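Local coordinates for protein HemO (Neisseria meningitidis, PDB 1J77) that binds heme through an axial histidine and probably degrades it oxidatively, as a heme oxygenase, at residues F52-Y60 with A107-N118. Numbering follows the deposited sequence.
Sequences FHKAVDHIY and AIGWLYCAEGSN. With HEM (protoporphyrin IX containing Fe), chain B.
Tyr60 crosses Leu111 at a slant and its hydroxyl ends on Glu115, where helix 39-60 crosses the distal helix, 104-119, in the all-helical heme oxygenase fold. The short axes approach to 9.7 Å. Leu111 CD1 sits over one face of the Tyr60 ring, toward the rim, in a CH-pi contact 3.7 Å from the centroid. Tyr60 OH donates to Glu115 OE1 at 2.6 Å. It meets OE1 on the anti side, 25° out of the carboxylate plane, which stands 80° from the ring. Glu115 OE2 has a weak bond to His152. Ala114 CB is touched by Phe52 CE2 at 3.7 Å, by Val56 CG2 and, at its ring edge, by Tyr60. Val56 CG1 meets the edge of the Trp110 indole at CE3. Ile59 chi1 of -57° sends CG2 to Leu111 CB, and CG1 with CD1 to Ala107 and Trp110. On the heme side, Phe52 CZ meets Cys113 SG at 3.9 Å, an oblique sulfur-aromatic contact. Cys113 SG lies 3.6 Å from both CAC and CBC of one heme vinyl, and CBC lies over a face of the Phe52 ring. Tyr112 OH donates to propionate O1D. A water donates to Tyr60 OH at 2.8 Å and accepts from Asn118 ND2 at 3.1 Å.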
# COMPACT_ATOMS: atom_id res chain seq x y z
N PHE A 52 -2.79 -0.87 -7.09
CA PHE A 52 -1.68 -1.21 -6.20
C PHE A 52 -1.89 -2.57 -5.52
O PHE A 52 -0.98 -3.41 -5.44
CB PHE A 52 -1.41 -0.13 -5.16
CG PHE A 52 -0.24 -0.46 -4.27
CD1 PHE A 52 1.06 -0.34 -4.73
CD2 PHE A 52 -0.45 -0.90 -3.01
CE1 PHE A 52 2.14 -0.68 -3.91
CE2 PHE A 52 0.65 -1.22 -2.20
CZ PHE A 52 1.88 -1.10 -2.67
N HIS A 53 -3.07 -2.77 -4.96
CA HIS A 53 -3.33 -4.02 -4.24
C HIS A 53 -3.42 -5.21 -5.20
O HIS A 53 -3.02 -6.32 -4.86
CB HIS A 53 -4.55 -3.87 -3.34
CG HIS A 53 -4.19 -3.17 -2.07
ND1 HIS A 53 -4.40 -1.82 -1.83
CD2 HIS A 53 -3.50 -3.64 -1.01
CE1 HIS A 53 -3.93 -1.52 -0.64
NE2 HIS A 53 -3.36 -2.60 -0.13
N LYS A 54 -3.88 -5.02 -6.42
CA LYS A 54 -3.79 -6.11 -7.39
C LYS A 54 -2.34 -6.50 -7.66
O LYS A 54 -2.00 -7.69 -7.76
CB LYS A 54 -4.51 -5.72 -8.69
CG LYS A 54 -4.33 -6.73 -9.85
CD LYS A 54 -4.89 -8.06 -9.59
CE LYS A 54 -4.57 -9.05 -10.75
NZ LYS A 54 -5.45 -10.24 -10.69
N ALA A 55 -1.47 -5.52 -7.82
CA ALA A 55 -0.07 -5.71 -8.13
C ALA A 55 0.68 -6.52 -7.09
O ALA A 55 1.77 -7.03 -7.39
CB ALA A 55 0.61 -4.35 -8.32
N VAL A 56 0.18 -6.56 -5.86
CA VAL A 56 0.86 -7.33 -4.84
C VAL A 56 0.15 -8.61 -4.48
O VAL A 56 0.63 -9.36 -3.63
CB VAL A 56 1.15 -6.51 -3.56
CG1 VAL A 56 2.13 -5.35 -3.82
CG2 VAL A 56 -0.15 -6.05 -2.87
N ASP A 57 -0.95 -8.90 -5.15
CA ASP A 57 -1.80 -10.04 -4.85
C ASP A 57 -1.07 -11.38 -4.90
O ASP A 57 -1.27 -12.19 -4.03
CB ASP A 57 -3.03 -10.05 -5.75
CG ASP A 57 -4.13 -10.86 -5.16
OD1 ASP A 57 -4.59 -11.85 -5.79
OD2 ASP A 57 -4.51 -10.58 -4.00
N HIS A 58 -0.25 -11.54 -5.92
CA HIS A 58 0.50 -12.79 -6.12
C HIS A 58 1.62 -12.94 -5.06
O HIS A 58 2.12 -14.07 -4.81
CB HIS A 58 1.08 -12.81 -7.53
CG HIS A 58 2.20 -11.83 -7.75
ND1 HIS A 58 2.00 -10.46 -7.69
CD2 HIS A 58 3.53 -12.00 -7.94
CE1 HIS A 58 3.16 -9.84 -7.89
NE2 HIS A 58 4.11 -10.75 -8.01
N ILE A 59 2.05 -11.83 -4.46
CA ILE A 59 3.07 -11.89 -3.42
C ILE A 59 2.42 -12.36 -2.11
O ILE A 59 3.00 -13.17 -1.39
CB ILE A 59 3.76 -10.52 -3.26
CG1 ILE A 59 4.36 -10.08 -4.59
CG2 ILE A 59 4.84 -10.60 -2.12
CD1 ILE A 59 4.99 -8.69 -4.56
N TYR A 60 1.22 -11.89 -1.81
CA TYR A 60 0.50 -12.31 -0.60
C TYR A 60 0.18 -13.79 -0.65
O TYR A 60 0.13 -14.45 0.38
CB TYR A 60 -0.79 -11.50 -0.33
CG TYR A 60 -0.53 -10.18 0.42
CD1 TYR A 60 -0.51 -8.95 -0.24
CD2 TYR A 60 -0.36 -10.16 1.79
CE1 TYR A 60 -0.26 -7.77 0.43
CE2 TYR A 60 -0.11 -9.00 2.47
CZ TYR A 60 -0.06 -7.79 1.79
OH TYR A 60 0.18 -6.63 2.52
N ALA A 107 10.45 -8.65 -4.29
CA ALA A 107 9.03 -8.81 -3.93
C ALA A 107 8.80 -8.63 -2.44
O ALA A 107 7.75 -8.21 -2.01
CB ALA A 107 8.43 -10.16 -4.45
N ILE A 108 9.81 -8.96 -1.62
CA ILE A 108 9.71 -8.74 -0.18
C ILE A 108 9.55 -7.25 0.15
O ILE A 108 8.79 -6.91 1.03
CB ILE A 108 10.92 -9.38 0.55
CG1 ILE A 108 10.98 -10.88 0.25
CG2 ILE A 108 10.78 -9.16 2.04
CD1 ILE A 108 12.31 -11.52 0.62
N GLY A 109 10.26 -6.41 -0.58
CA GLY A 109 10.07 -4.95 -0.51
C GLY A 109 8.67 -4.46 -0.86
O GLY A 109 8.16 -3.57 -0.18
N TRP A 110 8.06 -5.01 -1.90
CA TRP A 110 6.67 -4.70 -2.23
C TRP A 110 5.75 -5.11 -1.13
O TRP A 110 4.77 -4.42 -0.81
CB TRP A 110 6.22 -5.33 -3.57
CG TRP A 110 6.82 -4.70 -4.76
CD1 TRP A 110 8.11 -4.73 -5.16
CD2 TRP A 110 6.12 -3.96 -5.75
NE1 TRP A 110 8.26 -3.99 -6.30
CE2 TRP A 110 7.04 -3.55 -6.71
CE3 TRP A 110 4.78 -3.62 -5.93
CZ2 TRP A 110 6.67 -2.79 -7.85
CZ3 TRP A 110 4.43 -2.87 -7.05
CH2 TRP A 110 5.37 -2.45 -7.97
N LEU A 111 6.00 -6.29 -0.56
CA LEU A 111 5.20 -6.72 0.53
C LEU A 111 5.28 -5.79 1.78
O LEU A 111 4.25 -5.52 2.40
CB LEU A 111 5.58 -8.18 0.90
CG LEU A 111 4.78 -8.77 2.05
CD1 LEU A 111 3.35 -8.82 1.83
CD2 LEU A 111 5.33 -10.16 2.41
N TYR A 112 6.48 -5.38 2.14
CA TYR A 112 6.70 -4.38 3.19
C TYR A 112 5.86 -3.11 2.90
O TYR A 112 5.09 -2.65 3.77
CB TYR A 112 8.19 -4.05 3.29
CG TYR A 112 8.46 -2.77 4.06
CD1 TYR A 112 8.39 -2.74 5.46
CD2 TYR A 112 8.73 -1.61 3.38
CE1 TYR A 112 8.59 -1.55 6.15
CE2 TYR A 112 8.90 -0.39 4.05
CZ TYR A 112 8.84 -0.37 5.45
OH TYR A 112 9.04 0.85 6.12
N CYS A 113 5.92 -2.61 1.68
CA CYS A 113 5.22 -1.37 1.30
C CYS A 113 3.73 -1.56 1.45
O CYS A 113 3.05 -0.77 2.08
CB CYS A 113 5.59 -1.06 -0.12
SG CYS A 113 4.95 0.43 -0.76
N ALA A 114 3.18 -2.65 0.88
CA ALA A 114 1.77 -2.84 1.02
C ALA A 114 1.29 -3.08 2.45
O ALA A 114 0.22 -2.61 2.84
CB ALA A 114 1.27 -4.01 0.10
N GLU A 115 2.07 -3.86 3.22
CA GLU A 115 1.62 -4.18 4.53
C GLU A 115 1.75 -2.96 5.46
O GLU A 115 0.85 -2.71 6.30
CB GLU A 115 2.29 -5.46 5.04
CG GLU A 115 1.58 -6.04 6.27
CD GLU A 115 0.11 -6.31 6.09
OE1 GLU A 115 -0.31 -6.83 5.04
OE2 GLU A 115 -0.66 -6.04 7.02
N GLY A 116 2.82 -2.20 5.31
CA GLY A 116 2.94 -0.97 6.05
C GLY A 116 1.86 0.05 5.74
O GLY A 116 1.49 0.81 6.63
N SER A 117 1.29 0.03 4.55
CA SER A 117 0.24 0.95 4.20
C SER A 117 -1.02 0.76 5.05
O SER A 117 -1.80 1.70 5.25
CB SER A 117 -0.08 0.84 2.71
OG SER A 117 -0.94 -0.26 2.40
N ASN A 118 -1.22 -0.45 5.56
CA ASN A 118 -2.37 -0.74 6.39
C ASN A 118 -2.07 -0.21 7.77
O ASN A 118 -2.96 0.34 8.45
CB ASN A 118 -2.64 -2.25 6.40
CG ASN A 118 -2.98 -2.81 5.00
OD1 ASN A 118 -3.71 -2.18 4.21
ND2 ASN A 118 -2.46 -4.02 4.69
CHA HEM B . 3.54 4.00 7.94
CHB HEM B . 0.71 7.85 7.13
CHC HEM B . 0.02 6.35 2.54
CHD HEM B . 3.25 2.77 3.24
C1A HEM B . 2.76 5.11 8.15
C2A HEM B . 2.48 5.76 9.45
C3A HEM B . 1.71 6.81 9.19
C4A HEM B . 1.47 6.89 7.76
CMA HEM B . 1.16 7.81 10.24
CAA HEM B . 2.92 5.32 10.88
CBA HEM B . 1.79 4.50 11.50
CGA HEM B . 2.19 3.91 12.83
O1A HEM B . 3.42 3.81 13.10
O2A HEM B . 1.26 3.55 13.62
C1B HEM B . 0.27 7.79 5.82
C2B HEM B . -0.65 8.71 5.22
C3B HEM B . -0.83 8.33 3.92
C4B HEM B . -0.07 7.10 3.73
CMB HEM B . -1.25 9.90 6.02
CAB HEM B . -1.75 8.95 2.87
CBB HEM B . -1.96 10.26 2.82
C1C HEM B . 0.79 5.23 2.37
C2C HEM B . 0.82 4.39 1.17
C3C HEM B . 1.75 3.45 1.35
C4C HEM B . 2.28 3.55 2.68
CMC HEM B . 0.00 4.70 -0.10
CAC HEM B . 2.19 2.35 0.39
CBC HEM B . 1.94 2.47 -0.91
C1D HEM B . 3.60 2.81 4.56
C2D HEM B . 4.55 1.90 5.13
C3D HEM B . 4.67 2.28 6.57
C4D HEM B . 3.76 3.38 6.73
CMD HEM B . 5.29 0.78 4.38
CAD HEM B . 5.49 1.61 7.67
CBD HEM B . 6.66 2.43 8.12
CGD HEM B . 7.40 1.56 9.11
O1D HEM B . 8.25 0.76 8.65
O2D HEM B . 7.17 1.71 10.35
NA HEM B . 2.11 5.82 7.16
NB HEM B . 0.63 6.84 4.88
NC HEM B . 1.67 4.67 3.24
ND HEM B . 3.13 3.71 5.52
FE HEM B . 1.98 5.32 5.19
O HOH W 1 -2.03 -5.07 1.83
O HOH W 2 0.49 4.13 5.63